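Local atomic coordinates of alkane monooxygenase (PDB entry 3B9O), a protein that belongs to the luciferase-like monooxygenase family, folds as a TIM barrel and carries flavin mononucleotide in its pocket. Residues 395-399 / 400-404. Numbering follows the deposited sequence.
Sequences PELQK and RGLYR
One carboxylate oxygen, Glu396 OE2, takes two nitrogens of Arg400 side-on in a salt bridge: NH2 at 2.9 Å and NE at 3.1 Å. OE2 lies at the guanidinium edge, in its plane, while the carboxylate and guanidinium planes are 87° apart. NH2 meets the anti lone pair of OE2. The arginine reaches this position one helical turn on by running extended from CG to NE, whereas the glutamate bends at chi2 (73°). Lys399 NZ forms a second salt bridge, approaching the other oxygen, Glu396 OE1, from above the carboxylate plane at 2.9 Å. The three residues thus make a salt-bridge network that would favour the ionised form of the acid.

The helix ends here in a Schellman motif. Gly401, with phi at 75°, turns the chain; Leu402 N bonds to Leu397 O at 2.9 Å and Gly401 N to Gln398 O at 3.1 Å. A water donates to both Gln398 O and Tyr403 O, tying the last turn to the departing chain. On the buried side Leu397 CB packs against Tyr403 CB at 3.5 Å, and Gln398 CG lies at the ring edge.

Arg400 NH1 continues to Asp361 on helix 356-370, whose Ala360 lies against Glu396, Leu397 and Arg400. Past the cap, Leu402 is hydrogen-bonded through its backbone to Ile5. Leu397 from the helix and Tyr403 from the chain beyond rest on Ile7 of strand 6-12, and Tyr403 OH bonds to Gly49 O just after helix 36-48.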
ATOM      1  N   PRO A 395       8.895  14.595  16.496  1.00 17.87           N
ATOM      2  CA  PRO A 395       9.121  14.918  17.933  1.00 18.86           C
ATOM      3  C   PRO A 395       7.852  15.475  18.626  1.00 17.80           C
ATOM      4  O   PRO A 395       7.590  15.175  19.804  1.00 19.79           O
ATOM      5  CB  PRO A 395      10.250  15.985  17.903  1.00 20.53           C
ATOM      6  CG  PRO A 395      10.887  15.806  16.582  1.00 31.30           C
ATOM      7  CD  PRO A 395       9.795  15.364  15.616  1.00 17.14           C
ATOM      8  N   GLU A 396       7.058  16.233  17.871  1.00 13.99           N
ATOM      9  CA  GLU A 396       5.779  16.762  18.359  1.00 12.73           C
ATOM     10  C   GLU A 396       4.785  15.626  18.679  1.00 16.13           C
ATOM     11  O   GLU A 396       4.164  15.607  19.736  1.00 14.58           O
ATOM     12  CB  GLU A 396       5.187  17.706  17.313  1.00 14.13           C
ATOM     13  CG  GLU A 396       3.769  18.248  17.669  1.00 17.31           C
ATOM     14  CD  GLU A 396       3.791  19.291  18.788  1.00 25.69           C
ATOM     15  OE1 GLU A 396       4.879  19.872  19.073  1.00 24.05           O
ATOM     16  OE2 GLU A 396       2.702  19.519  19.364  1.00 22.24           O
ATOM     17  N   LEU A 397       4.637  14.694  17.752  1.00 14.31           N
ATOM     18  CA  LEU A 397       3.833  13.500  17.979  1.00 15.37           C
ATOM     19  C   LEU A 397       4.345  12.677  19.170  1.00 15.15           C
ATOM     20  O   LEU A 397       3.551  12.165  19.955  1.00 19.41           O
ATOM     21  CB  LEU A 397       3.861  12.612  16.719  1.00 23.31           C
ATOM     22  CG  LEU A 397       2.757  12.614  15.672  1.00 33.63           C
ATOM     23  CD1 LEU A 397       1.661  13.657  15.820  1.00 22.76           C
ATOM     24  CD2 LEU A 397       3.266  12.369  14.221  1.00 22.87           C
ATOM     25  N   GLN A 398       5.664  12.496  19.253  1.00 13.91           N
ATOM     26  CA  GLN A 398       6.293  11.699  20.334  1.00 18.82           C
ATOM     27  C   GLN A 398       6.065  12.287  21.745  1.00 17.04           C
ATOM     28  O   GLN A 398       5.680  11.572  22.673  1.00 16.31           O
ATOM     29  CB  GLN A 398       7.794  11.530  20.076  1.00 14.55           C
ATOM     30  CG  GLN A 398       8.102  10.574  18.915  1.00 14.61           C
ATOM     31  CD  GLN A 398       9.576  10.528  18.498  1.00 14.93           C
ATOM     32  OE1 GLN A 398      10.062   9.469  18.048  1.00 21.69           O
ATOM     33  NE2 GLN A 398      10.279  11.641  18.615  1.00 12.70           N
ATOM     34  N   LYS A 399       6.266  13.600  21.872  1.00 19.60           N
ATOM     35  CA  LYS A 399       6.063  14.328  23.136  1.00 17.59           C
ATOM     36  C   LYS A 399       4.607  14.178  23.624  1.00 25.36           C
ATOM     37  O   LYS A 399       4.331  14.112  24.826  1.00 24.14           O
ATOM     38  CB  LYS A 399       6.487  15.789  22.951  1.00 19.03           C
ATOM     39  CG  LYS A 399       5.651  16.814  23.669  1.00 54.99           C
ATOM     40  CD  LYS A 399       5.155  17.920  22.718  1.00 65.84           C
ATOM     41  CE  LYS A 399       6.184  19.035  22.529  1.00 59.82           C
ATOM     42  NZ  LYS A 399       5.530  20.246  21.910  1.00 52.72           N
ATOM     43  N   ARG A 400       3.677  14.090  22.685  1.00 17.26           N
ATOM     44  CA  ARG A 400       2.262  13.961  23.007  1.00 20.59           C
ATOM     45  C   ARG A 400       1.751  12.548  23.251  1.00 27.28           C
ATOM     46  O   ARG A 400       0.544  12.358  23.495  1.00 20.86           O
ATOM     47  CB  ARG A 400       1.448  14.513  21.858  1.00 22.46           C
ATOM     48  CG  ARG A 400       1.516  15.961  21.674  1.00 26.80           C
ATOM     49  CD  ARG A 400       0.372  16.189  20.727  1.00 26.77           C
ATOM     50  NE  ARG A 400       0.554  17.399  20.007  1.00 22.99           N
ATOM     51  CZ  ARG A 400      -0.340  17.921  19.193  1.00 17.73           C
ATOM     52  NH1 ARG A 400      -1.536  17.362  18.999  1.00 16.51           N
ATOM     53  NH2 ARG A 400      -0.011  19.020  18.588  1.00 19.26           N
ATOM     54  N   GLY A 401       2.633  11.557  23.160  1.00 17.62           N
ATOM     55  CA  GLY A 401       2.229  10.158  23.285  1.00 17.67           C
ATOM     56  C   GLY A 401       1.514   9.590  22.065  1.00 25.18           C
ATOM     57  O   GLY A 401       0.839   8.565  22.177  1.00 20.63           O
ATOM     58  N   LEU A 402       1.674  10.231  20.906  1.00 16.12           N
ATOM     59  CA  LEU A 402       0.884   9.869  19.706  1.00 16.02           C
ATOM     60  C   LEU A 402       1.666   9.037  18.667  1.00 21.09           C
ATOM     61  O   LEU A 402       1.173   8.742  17.567  1.00 21.74           O
ATOM     62  CB  LEU A 402       0.382  11.143  19.030  1.00 16.60           C
ATOM     63  CG  LEU A 402      -0.725  11.913  19.780  1.00 19.83           C
ATOM     64  CD1 LEU A 402      -0.800  13.292  19.149  1.00 26.38           C
ATOM     65  CD2 LEU A 402      -2.066  11.194  19.714  1.00 21.90           C
ATOM     66  N   TYR A 403       2.918   8.711  18.989  1.00 18.68           N
ATOM     67  CA  TYR A 403       3.801   8.094  18.007  1.00 18.88           C
ATOM     68  C   TYR A 403       4.978   7.506  18.734  1.00 17.94           C
ATOM     69  O   TYR A 403       5.482   8.112  19.653  1.00 19.07           O
ATOM     70  CB  TYR A 403       4.321   9.134  17.028  1.00 12.95           C
ATOM     71  CG  TYR A 403       5.175   8.649  15.862  1.00 22.28           C
ATOM     72  CD1 TYR A 403       4.611   7.898  14.808  1.00 22.72           C
ATOM     73  CD2 TYR A 403       6.535   9.014  15.758  1.00 18.68           C
ATOM     74  CE1 TYR A 403       5.395   7.476  13.709  1.00 34.85           C
ATOM     75  CE2 TYR A 403       7.319   8.614  14.664  1.00 27.45           C
ATOM     76  CZ  TYR A 403       6.732   7.876  13.621  1.00 25.19           C
ATOM     77  OH  TYR A 403       7.486   7.486  12.518  1.00 20.03           O
ATOM     78  N   ARG A 404       5.433   6.352  18.259  1.00 21.61           N
ATOM     79  CA  ARG A 404       6.432   5.561  18.989  1.00 27.09           C
ATOM     80  C   ARG A 404       7.721   6.339  19.146  1.00 16.10           C
ATOM     81  O   ARG A 404       8.173   6.998  18.216  1.00 18.11           O
ATOM     82  CB  ARG A 404       6.685   4.218  18.273  1.00 20.13           C
ATOM     83  CG  ARG A 404       7.480   4.305  16.929  1.00 34.38           C
ATOM     84  CD  ARG A 404       7.878   2.860  16.413  1.00 46.11           C
ATOM     85  NE  ARG A 404       6.613   2.147  16.261  1.00 45.52           N
ATOM     86  CZ  ARG A 404       5.790   2.305  15.224  1.00 69.52           C
ATOM     87  NH1 ARG A 404       6.141   3.098  14.204  1.00 37.36           N
ATOM     88  NH2 ARG A 404       4.613   1.679  15.220  1.00 40.15           N
TER
HETATM   89  O   HOH W   1       4.742   8.940  22.049  1.00 24.50           O